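Local coordinates for protein glycoside hydrolase family 31 (PDB 5I0F) that breaks down cycloalternan, a cyclic glucan, probably as a retaining family 31 glycoside hydrolase that works through a covalent glycosyl-enzyme intermediate, at residues Q55-S60 with W93-P98; G337-R342 with E450-L455; P353-D358 with V456-I461. All blocks are in the same frame, centred on the assembly; numbering follows the deposited sequence.

Contact 1: Q55-S60 with W93-P98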
loop_
_atom_site.group_PDB
_atom_site.type_symbol
_atom_site.label_atom_id
_atom_site.label_comp_id
_atom_site.label_asym_id
_atom_site.label_seq_id
_atom_site.Cartn_x
_atom_site.Cartn_y
_atom_site.Cartn_z
ATOM N N GLN A 55 1.604 -44.943 -5.216
ATOM C CA GLN A 55 0.193 -44.813 -4.867
ATOM C C GLN A 55 -0.516 -43.928 -5.871
ATOM O O GLN A 55 0.059 -42.960 -6.358
ATOM C CB GLN A 55 0.022 -44.246 -3.455
ATOM C CG GLN A 55 -1.379 -44.448 -2.893
ATOM C CD GLN A 55 -1.563 -43.841 -1.517
ATOM O OE1 GLN A 55 -0.614 -43.368 -0.903
ATOM N NE2 GLN A 55 -2.803 -43.840 -1.033
ATOM N N VAL A 56 -1.772 -44.278 -6.149
ATOM C CA VAL A 56 -2.619 -43.593 -7.114
ATOM C C VAL A 56 -3.807 -43.033 -6.339
ATOM O O VAL A 56 -4.435 -43.755 -5.573
ATOM C CB VAL A 56 -3.134 -44.565 -8.201
ATOM C CG1 VAL A 56 -3.810 -43.798 -9.335
ATOM C CG2 VAL A 56 -1.992 -45.449 -8.715
ATOM N N PHE A 57 -4.091 -41.749 -6.523
ATOM C CA PHE A 57 -5.238 -41.102 -5.901
ATOM C C PHE A 57 -6.270 -40.761 -6.975
ATOM O O PHE A 57 -5.916 -40.227 -8.028
ATOM C CB PHE A 57 -4.792 -39.834 -5.177
ATOM C CG PHE A 57 -3.801 -40.081 -4.070
ATOM C CD1 PHE A 57 -2.442 -40.139 -4.336
ATOM C CD2 PHE A 57 -4.229 -40.233 -2.755
ATOM C CE1 PHE A 57 -1.527 -40.372 -3.317
ATOM C CE2 PHE A 57 -3.323 -40.476 -1.732
ATOM C CZ PHE A 57 -1.967 -40.540 -2.014
ATOM N N ASP A 58 -7.529 -41.091 -6.716
ATOM C CA ASP A 58 -8.649 -40.675 -7.565
ATOM C C ASP A 58 -9.081 -39.294 -7.132
ATOM O O ASP A 58 -9.624 -39.118 -6.050
ATOM C CB ASP A 58 -9.850 -41.618 -7.431
ATOM C CG ASP A 58 -9.654 -42.922 -8.158
ATOM O OD1 ASP A 58 -9.311 -42.902 -9.371
ATOM O OD2 ASP A 58 -9.866 -43.970 -7.518
ATOM N N MET A 59 -8.853 -38.316 -7.987
ATOM C CA MET A 59 -9.157 -36.934 -7.663
ATOM C C MET A 59 -10.648 -36.663 -7.852
ATOM O O MET A 59 -11.333 -37.365 -8.603
ATOM C CB MET A 59 -8.293 -35.995 -8.509
ATOM C CG MET A 59 -6.798 -36.233 -8.334
ATOM S SD MET A 59 -5.779 -35.202 -9.384
ATOM C CE MET A 59 -5.823 -33.634 -8.497
ATOM N N SER A 60 -11.145 -35.663 -7.136
ATOM C CA SER A 60 -12.545 -35.268 -7.166
ATOM C C SER A 60 -12.688 -33.870 -7.769
ATOM O O SER A 60 -11.802 -33.027 -7.560
ATOM C CB SER A 60 -13.089 -35.246 -5.745
ATOM O OG SER A 60 -13.231 -36.567 -5.251
ATOM N N TRP A 93 -9.671 -30.089 -9.995
ATOM C CA TRP A 93 -9.691 -31.428 -9.417
ATOM C C TRP A 93 -8.786 -31.422 -8.194
ATOM O O TRP A 93 -7.803 -30.677 -8.162
ATOM C CB TRP A 93 -9.157 -32.423 -10.441
ATOM C CG TRP A 93 -10.052 -32.585 -11.617
ATOM C CD1 TRP A 93 -10.088 -31.806 -12.752
ATOM C CD2 TRP A 93 -11.026 -33.610 -11.802
ATOM N NE1 TRP A 93 -11.024 -32.287 -13.619
ATOM C CE2 TRP A 93 -11.621 -33.394 -13.065
ATOM C CE3 TRP A 93 -11.450 -34.703 -11.028
ATOM C CZ2 TRP A 93 -12.625 -34.220 -13.563
ATOM C CZ3 TRP A 93 -12.461 -35.522 -11.525
ATOM C CH2 TRP A 93 -13.036 -35.272 -12.771
ATOM N N GLN A 94 -9.090 -32.270 -7.214
ATOM C CA GLN A 94 -8.390 -32.248 -5.936
ATOM C C GLN A 94 -8.336 -33.620 -5.269
ATOM O O GLN A 94 -9.255 -34.428 -5.392
ATOM C CB GLN A 94 -9.056 -31.232 -5.001
ATOM C CG GLN A 94 -8.308 -30.966 -3.716
ATOM C CD GLN A 94 -9.097 -30.097 -2.756
ATOM O OE1 GLN A 94 -9.070 -28.875 -2.851
ATOM N NE2 GLN A 94 -9.801 -30.731 -1.819
ATOM N N THR A 95 -7.228 -33.867 -4.584
ATOM C CA THR A 95 -7.101 -34.970 -3.650
ATOM C C THR A 95 -6.263 -34.465 -2.484
ATOM O O THR A 95 -5.789 -33.334 -2.518
ATOM C CB THR A 95 -6.455 -36.211 -4.323
ATOM O OG1 THR A 95 -6.507 -37.329 -3.431
ATOM C CG2 THR A 95 -4.986 -35.955 -4.750
ATOM N N SER A 96 -6.086 -35.289 -1.458
ATOM C CA SER A 96 -5.168 -34.961 -0.366
ATOM C C SER A 96 -4.494 -36.190 0.234
ATOM O O SER A 96 -4.924 -37.331 0.017
ATOM C CB SER A 96 -5.867 -34.147 0.724
ATOM O OG SER A 96 -6.986 -34.846 1.229
ATOM N N ILE A 97 -3.395 -35.926 0.935
ATOM C CA ILE A 97 -2.662 -36.930 1.703
ATOM C C ILE A 97 -2.728 -36.435 3.146
ATOM O O ILE A 97 -2.150 -35.401 3.437
ATOM C CB ILE A 97 -1.194 -37.043 1.238
ATOM C CG1 ILE A 97 -1.128 -37.380 -0.256
ATOM C CG2 ILE A 97 -0.463 -38.102 2.066
ATOM C CD1 ILE A 97 0.261 -37.289 -0.865
ATOM N N PRO A 98 -3.459 -37.138 4.041
ATOM C CA PRO A 98 -3.685 -36.619 5.412
ATOM C C PRO A 98 -2.456 -36.501 6.334
ATOM O O PRO A 98 -2.467 -35.670 7.257
ATOM C CB PRO A 98 -4.699 -37.610 6.005
ATOM C CG PRO A 98 -4.545 -38.851 5.187
ATOM C CD PRO A 98 -4.193 -38.397 3.806
HETATM O O HOH W 1 -9.132 -37.861 -3.620
#

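Contact 2: G337-R342 with E450-L455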
loop_
_atom_site.group_PDB
_atom_site.type_symbol
_atom_site.label_atom_id
_atom_site.label_comp_id
_atom_site.label_asym_id
_atom_site.label_seq_id
_atom_site.Cartn_x
_atom_site.Cartn_y
_atom_site.Cartn_z
ATOM N N GLY A 337 -1.672 4.172 -23.089
ATOM C CA GLY A 337 -0.245 4.217 -22.762
ATOM C C GLY A 337 0.159 5.094 -21.580
ATOM O O GLY A 337 1.318 5.051 -21.154
ATOM N N PHE A 338 -0.773 5.899 -21.064
ATOM C CA PHE A 338 -0.520 6.812 -19.924
ATOM C C PHE A 338 0.714 7.691 -20.095
ATOM O O PHE A 338 1.440 7.986 -19.153
ATOM C CB PHE A 338 -0.565 6.035 -18.611
ATOM C CG PHE A 338 -1.849 5.293 -18.458
ATOM C CD1 PHE A 338 -2.979 5.950 -17.997
ATOM C CD2 PHE A 338 -1.969 3.965 -18.911
ATOM C CE1 PHE A 338 -4.206 5.312 -17.946
ATOM C CE2 PHE A 338 -3.207 3.309 -18.846
ATOM C CZ PHE A 338 -4.323 3.981 -18.363
ATOM N N THR A 339 0.906 8.132 -21.343
ATOM C CA THR A 339 2.028 8.951 -21.741
ATOM C C THR A 339 1.620 10.227 -22.509
ATOM O O THR A 339 2.345 11.217 -22.495
ATOM C CB THR A 339 2.971 8.066 -22.606
ATOM O OG1 THR A 339 3.363 6.926 -21.816
ATOM C CG2 THR A 339 4.161 8.780 -22.971
ATOM N N ILE A 340 0.458 10.189 -23.151
ATOM C CA ILE A 340 -0.027 11.213 -24.079
ATOM C C ILE A 340 -1.422 11.657 -23.645
ATOM O O ILE A 340 -2.258 10.813 -23.367
ATOM C CB ILE A 340 -0.103 10.618 -25.495
ATOM C CG1 ILE A 340 1.306 10.126 -25.914
ATOM C CG2 ILE A 340 -0.706 11.615 -26.481
ATOM C CD1 ILE A 340 1.355 9.362 -27.197
ATOM N N PHE A 341 -1.662 12.973 -23.623
ATOM C CA PHE A 341 -2.974 13.529 -23.289
ATOM C C PHE A 341 -4.079 13.057 -24.261
ATOM O O PHE A 341 -3.841 12.923 -25.475
ATOM C CB PHE A 341 -2.932 15.069 -23.262
ATOM C CG PHE A 341 -2.508 15.666 -21.937
ATOM C CD1 PHE A 341 -1.166 15.849 -21.627
ATOM C CD2 PHE A 341 -3.458 16.052 -20.994
ATOM C CE1 PHE A 341 -0.776 16.403 -20.426
ATOM C CE2 PHE A 341 -3.072 16.608 -19.784
ATOM C CZ PHE A 341 -1.726 16.785 -19.497
ATOM N N ARG A 342 -5.276 12.796 -23.737
ATOM C CA ARG A 342 -6.373 12.308 -24.572
ATOM C C ARG A 342 -6.652 13.279 -25.736
ATOM O O ARG A 342 -6.639 14.509 -25.542
ATOM C CB ARG A 342 -7.655 12.077 -23.781
ATOM C CG ARG A 342 -8.710 11.310 -24.557
ATOM C CD ARG A 342 -9.749 10.708 -23.632
ATOM N NE ARG A 342 -10.472 11.700 -22.811
ATOM C CZ ARG A 342 -11.685 12.217 -23.066
ATOM N NH1 ARG A 342 -12.225 13.083 -22.206
ATOM N NH2 ARG A 342 -12.373 11.912 -24.166
ATOM N N GLU A 450 11.847 8.017 -19.227
ATOM C CA GLU A 450 12.185 8.836 -20.385
ATOM C C GLU A 450 10.957 9.038 -21.281
ATOM O O GLU A 450 10.776 10.102 -21.858
ATOM C CB GLU A 450 13.330 8.198 -21.176
ATOM C CG GLU A 450 13.933 9.088 -22.238
ATOM C CD GLU A 450 14.553 10.383 -21.712
ATOM O OE1 GLU A 450 14.969 10.469 -20.540
ATOM O OE2 GLU A 450 14.629 11.343 -22.516
ATOM N N GLN A 451 10.097 8.027 -21.354
ATOM C CA GLN A 451 8.809 8.142 -22.060
ATOM C C GLN A 451 7.934 9.313 -21.527
ATOM O O GLN A 451 7.114 9.865 -22.270
ATOM C CB GLN A 451 8.030 6.825 -21.951
ATOM C CG GLN A 451 8.714 5.571 -22.524
ATOM C CD GLN A 451 8.499 5.389 -24.024
ATOM O OE1 GLN A 451 7.366 5.502 -24.511
ATOM N NE2 GLN A 451 9.578 5.078 -24.763
ATOM N N ARG A 452 8.092 9.658 -20.248
ATOM C CA ARG A 452 7.330 10.732 -19.574
ATOM C C ARG A 452 8.065 12.039 -19.393
ATOM O O ARG A 452 7.483 12.983 -18.834
ATOM C CB ARG A 452 6.921 10.285 -18.148
ATOM C CG ARG A 452 5.835 9.259 -18.115
ATOM C CD ARG A 452 6.356 7.832 -18.086
ATOM N NE ARG A 452 5.188 6.988 -18.194
ATOM C CZ ARG A 452 5.117 5.801 -18.774
ATOM N NH1 ARG A 452 6.186 5.198 -19.309
ATOM N NH2 ARG A 452 3.940 5.204 -18.805
ATOM N N ARG A 453 9.330 12.108 -19.811
ATOM C CA ARG A 453 10.175 13.256 -19.496
ATOM C C ARG A 453 9.590 14.553 -20.039
ATOM O O ARG A 453 9.619 15.582 -19.354
ATOM C CB ARG A 453 11.613 13.048 -20.019
ATOM C CG ARG A 453 12.554 14.239 -19.793
ATOM C CD ARG A 453 13.987 13.915 -20.209
ATOM N NE ARG A 453 14.564 12.945 -19.291
ATOM C CZ ARG A 453 15.027 13.215 -18.076
ATOM N NH1 ARG A 453 15.004 14.451 -17.582
ATOM N NH2 ARG A 453 15.499 12.226 -17.328
ATOM N N TYR A 454 9.036 14.502 -21.246
ATOM C CA TYR A 454 8.438 15.721 -21.868
ATOM C C TYR A 454 7.302 16.341 -21.037
ATOM O O TYR A 454 7.097 17.554 -21.092
ATOM C CB TYR A 454 7.965 15.470 -23.297
ATOM C CG TYR A 454 6.564 14.923 -23.392
ATOM C CD1 TYR A 454 6.312 13.553 -23.294
ATOM C CD2 TYR A 454 5.478 15.775 -23.572
ATOM C CE1 TYR A 454 5.026 13.065 -23.387
ATOM C CE2 TYR A 454 4.192 15.291 -23.647
ATOM C CZ TYR A 454 3.973 13.936 -23.549
ATOM O OH TYR A 454 2.684 13.474 -23.638
ATOM N N LEU A 455 6.586 15.521 -20.270
ATOM C CA LEU A 455 5.524 16.025 -19.375
ATOM C C LEU A 455 6.086 17.013 -18.364
ATOM O O LEU A 455 5.451 18.013 -18.058
ATOM C CB LEU A 455 4.842 14.880 -18.608
ATOM C CG LEU A 455 4.122 13.864 -19.484
ATOM C CD1 LEU A 455 3.730 12.671 -18.623
ATOM C CD2 LEU A 455 2.910 14.502 -20.181
HETATM O O HOH W 2 3.363 3.292 -20.665
HETATM O O HOH W 3 0.397 14.903 -24.871
#

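Contact 3: P353-D358 with V456-I461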
loop_
_atom_site.group_PDB
_atom_site.type_symbol
_atom_site.label_atom_id
_atom_site.label_comp_id
_atom_site.label_asym_id
_atom_site.label_seq_id
_atom_site.Cartn_x
_atom_site.Cartn_y
_atom_site.Cartn_z
ATOM N N PRO A 353 10.681 7.737 -27.146
ATOM C CA PRO A 353 10.104 8.850 -26.361
ATOM C C PRO A 353 9.665 10.037 -27.219
ATOM O O PRO A 353 10.357 10.363 -28.178
ATOM C CB PRO A 353 11.269 9.293 -25.456
ATOM C CG PRO A 353 12.174 8.124 -25.372
ATOM C CD PRO A 353 12.044 7.392 -26.685
ATOM N N HIS A 354 8.529 10.652 -26.883
ATOM C CA HIS A 354 8.071 11.887 -27.526
ATOM C C HIS A 354 8.621 13.143 -26.863
ATOM O O HIS A 354 8.996 13.118 -25.704
ATOM C CB HIS A 354 6.536 11.981 -27.492
ATOM C CG HIS A 354 5.864 11.045 -28.437
ATOM N ND1 HIS A 354 5.806 11.271 -29.797
ATOM C CD2 HIS A 354 5.251 9.860 -28.225
ATOM C CE1 HIS A 354 5.170 10.274 -30.378
ATOM N NE2 HIS A 354 4.838 9.396 -29.447
ATOM N N ARG A 355 8.660 14.235 -27.623
ATOM C CA ARG A 355 8.860 15.589 -27.086
ATOM C C ARG A 355 7.610 16.420 -27.269
ATOM O O ARG A 355 6.761 16.113 -28.117
ATOM C CB ARG A 355 10.026 16.289 -27.805
ATOM C CG ARG A 355 11.393 15.619 -27.662
ATOM C CD ARG A 355 11.780 15.269 -26.229
ATOM N NE ARG A 355 11.666 16.389 -25.278
ATOM C CZ ARG A 355 12.126 16.373 -24.021
ATOM N NH1 ARG A 355 12.759 15.310 -23.526
ATOM N NH2 ARG A 355 11.985 17.449 -23.255
ATOM N N GLY A 356 7.506 17.485 -26.475
ATOM C CA GLY A 356 6.362 18.402 -26.506
ATOM C C GLY A 356 5.915 18.845 -27.883
ATOM O O GLY A 356 4.738 18.770 -28.199
ATOM N N PRO A 357 6.860 19.291 -28.721
ATOM C CA PRO A 357 6.542 19.697 -30.106
ATOM C C PRO A 357 5.999 18.596 -31.028
ATOM O O PRO A 357 5.526 18.922 -32.114
ATOM C CB PRO A 357 7.896 20.204 -30.644
ATOM C CG PRO A 357 8.656 20.610 -29.435
ATOM C CD PRO A 357 8.247 19.634 -28.363
ATOM N N ASP A 358 6.057 17.320 -30.639
ATOM C CA ASP A 358 5.405 16.263 -31.424
ATOM C C ASP A 358 3.885 16.377 -31.488
ATOM O O ASP A 358 3.264 15.759 -32.336
ATOM C CB ASP A 358 5.702 14.864 -30.868
ATOM C CG ASP A 358 7.167 14.489 -30.927
ATOM O OD1 ASP A 358 7.974 15.154 -31.615
ATOM O OD2 ASP A 358 7.500 13.470 -30.280
ATOM N N VAL A 456 7.274 16.705 -17.845
ATOM C CA VAL A 456 7.944 17.535 -16.865
ATOM C C VAL A 456 8.722 18.664 -17.570
ATOM O O VAL A 456 8.586 19.819 -17.193
ATOM C CB VAL A 456 8.868 16.715 -15.953
ATOM C CG1 VAL A 456 9.476 17.598 -14.899
ATOM C CG2 VAL A 456 8.087 15.605 -15.238
ATOM N N GLU A 457 9.521 18.336 -18.579
ATOM C CA GLU A 457 10.429 19.322 -19.182
ATOM C C GLU A 457 9.735 20.302 -20.115
ATOM O O GLU A 457 10.114 21.467 -20.136
ATOM C CB GLU A 457 11.604 18.644 -19.897
ATOM C CG GLU A 457 12.522 17.936 -18.924
ATOM C CD GLU A 457 13.814 17.453 -19.540
ATOM O OE1 GLU A 457 13.967 17.461 -20.797
ATOM O OE2 GLU A 457 14.673 17.044 -18.747
ATOM N N ASP A 458 8.743 19.831 -20.878
ATOM C CA ASP A 458 8.051 20.641 -21.879
ATOM C C ASP A 458 6.717 21.170 -21.334
ATOM O O ASP A 458 6.481 22.364 -21.414
ATOM C CB ASP A 458 7.895 19.877 -23.216
ATOM C CG ASP A 458 9.242 19.396 -23.782
ATOM O OD1 ASP A 458 10.267 20.013 -23.412
ATOM O OD2 ASP A 458 9.311 18.417 -24.583
ATOM N N LEU A 459 5.873 20.317 -20.770
ATOM C CA LEU A 459 4.579 20.765 -20.227
ATOM C C LEU A 459 4.635 21.373 -18.811
ATOM O O LEU A 459 3.716 22.095 -18.418
ATOM C CB LEU A 459 3.566 19.627 -20.283
ATOM C CG LEU A 459 3.184 19.164 -21.686
ATOM C CD1 LEU A 459 2.094 18.092 -21.597
ATOM C CD2 LEU A 459 2.723 20.310 -22.559
ATOM N N ASP A 460 5.712 21.091 -18.073
ATOM C CA ASP A 460 6.021 21.718 -16.786
ATOM C C ASP A 460 5.151 21.206 -15.627
ATOM O O ASP A 460 4.891 21.942 -14.692
ATOM C CB ASP A 460 5.987 23.256 -16.895
ATOM C CG ASP A 460 6.781 23.960 -15.788
ATOM O OD1 ASP A 460 7.809 23.415 -15.310
ATOM O OD2 ASP A 460 6.365 25.079 -15.401
ATOM N N ILE A 461 4.739 19.939 -15.656
ATOM C CA ILE A 461 4.051 19.378 -14.498
ATOM C C ILE A 461 4.991 19.267 -13.292
ATOM O O ILE A 461 6.224 19.292 -13.420
ATOM C CB ILE A 461 3.370 18.022 -14.767
ATOM C CG1 ILE A 461 4.362 16.902 -14.943
ATOM C CG2 ILE A 461 2.419 18.087 -15.960
ATOM C CD1 ILE A 461 3.696 15.555 -14.843
#

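Contact 1: Q55-S60 with W93-P98
The ring of Phe57 meets the strand of Thr95 and Ile97 obliquely, and the indole of Trp93 takes the backbone of Met59 at its edge. Phe57 has CG beside its backbone N (chi1 -61°), and the side chain crosses that of Thr95 at about a right angle: CB lies 3.5 Å from Thr95 OG1, while the far rim atom CZ touches Ile97 CG1 at 3.7 Å. At the other end, Trp93 CE3 and CZ3 approach Met59 O near the ring plane, CE3 at 3.6 Å. Between the two rings Met59 bends at chi3 (78°), its CG packing on Thr95 CB and its CE reaching Trp93 O at 3.6 Å.

Ser60 and Gln94 form an antiparallel hydrogen-bonded pair: Ser60 N gives Gln94 O a nearly straight bond of 2.9 Å, and Gln94 N returns one to Ser60 O at 2.8 Å. Beyond it the strands splay, their short axes at 134°, and a water bridges Asp58 O and Thr95 OG1. Strand 41-49 flanks Gln55, Phe57 and Met59 through backbone bonds, and strand 31-37 does so for Trp93 and Thr95, within the antiparallel sheet of the N-terminal domain.

Direct backbone pairing thus holds one end, and apolar contacts with a water-linked hydroxyl join the strands where they diverge.

Contact 2: G337-R342 with E450-L455
Thr339 and Tyr454 meet in a buried loop-to-helix contact on the TIM-barrel domain, where the long loop after strand 326-329 packs against the turn Glu450-Arg453 and the start of helix 453-457. Tyr454 OH donates to Thr339 O at 2.6 Å, in the carbonyl plane and on a lone pair. The tyrosine CG leaves the backbone between N and the carbonyl carbon (chi1 86°). Thr339 O lies at the edge of the ring. The same hydroxyl accepts a hydrogen bond from a water, which itself accepts one from Phe341 N.

Thr339 fills the middle of the contact. Its CG2 presses on Gln451 O at 3.2 Å, and its OG1 sits over one face of the Arg452 guanidinium, 3.5 Å from NH2. That hydroxyl donates to Gly337 O at 2.9 Å from above the carbonyl plane, and it is also bonded to Gln405. Arg452 NH2 gives a bond of 2.7 Å to a water that is shared with Gly337 O; its NE bonds to Gln388, which also holds Phe338 O, and Trp448 makes a cation-pi contact with it. Beside the phenol, Leu455 CD2 touches Phe341 CE1 at 4.2 Å.

Phe338 itself contacts a bound glucose in the glycan pocket. The carbonyls of Gly337, Phe338 and Thr339 are met by hydroxyl and water, by amide, and by phenol respectively, with a buried guanidinium close by, a second shell consistent with keeping this part of the pocket wall in place.

Contact 3: P353-D358 with V456-I461
Arg355 reaches across to Asp458 and Glu457 from its CB outward. CB itself lies 3.9 Å from Asp458 OD2; CG stands beside the backbone N, and bends at chi2 (-50°) and chi3 (-52°) place CD and then NE. NE makes a weak bond to Asp458 OD2. At the tip, NH2 meets three carboxylate oxygens: Asp458 OD1 at 3.1 Å, from above the carboxylate plane but in the plane of the guanidinium; Asp458 OD2, weakly; and Glu457 OE1 at 3.2 Å, on its anti side. The guanidinium and the Asp458 carboxylate are turned 67° apart, unlike a flat two-pronged pair.

Asp458 OD2 is also gripped by Gly356 N, a straighter bond of 2.8 Å on the anti side of the oxygen. Gly356 CA lies 3.9 Å from Asp458 CB. On the loop side, Asp358 OD2 accepts from His354 ND1 at 2.8 Å and from Arg355 N, the two donors arriving from opposite faces of the carboxylate. His354 NE2 is bonded to Glu401, and Glu457 OE2 pairs with Arg453 of helix 453-457.

This surface salt-bridge network joins the loop to Glu457 and Asp458. One arginine between two acids would probably help keep both ionised, while the backbone amide adds a nearly straight bond that helps hold the aspartate in position.

From the N terminus, contact 1 closes first: 55-60 pairs with 93-98 inside the N-terminal beta domain, closing a 32-residue excursion that includes helix 66-72. Its nearest atoms stay about 35 Å from contact 2 and about 46 Å from contact 3. The other two cross along the chain: 337-342 and 353-358 follow one another in the loop after strand 326-329, and their partners 450-455 and 456-461 follow in the same order. Each closes about a hundred residues, including helices 370-379 and 400-412 and strand 383-388. Their centres are 8 Å apart; Phe341 packs on Leu459, and Tyr454 CB on the carbonyl oxygen of His354. Together they tie that barrel loop to helix 453-457, contact 2 buried, contact 3 at the surface.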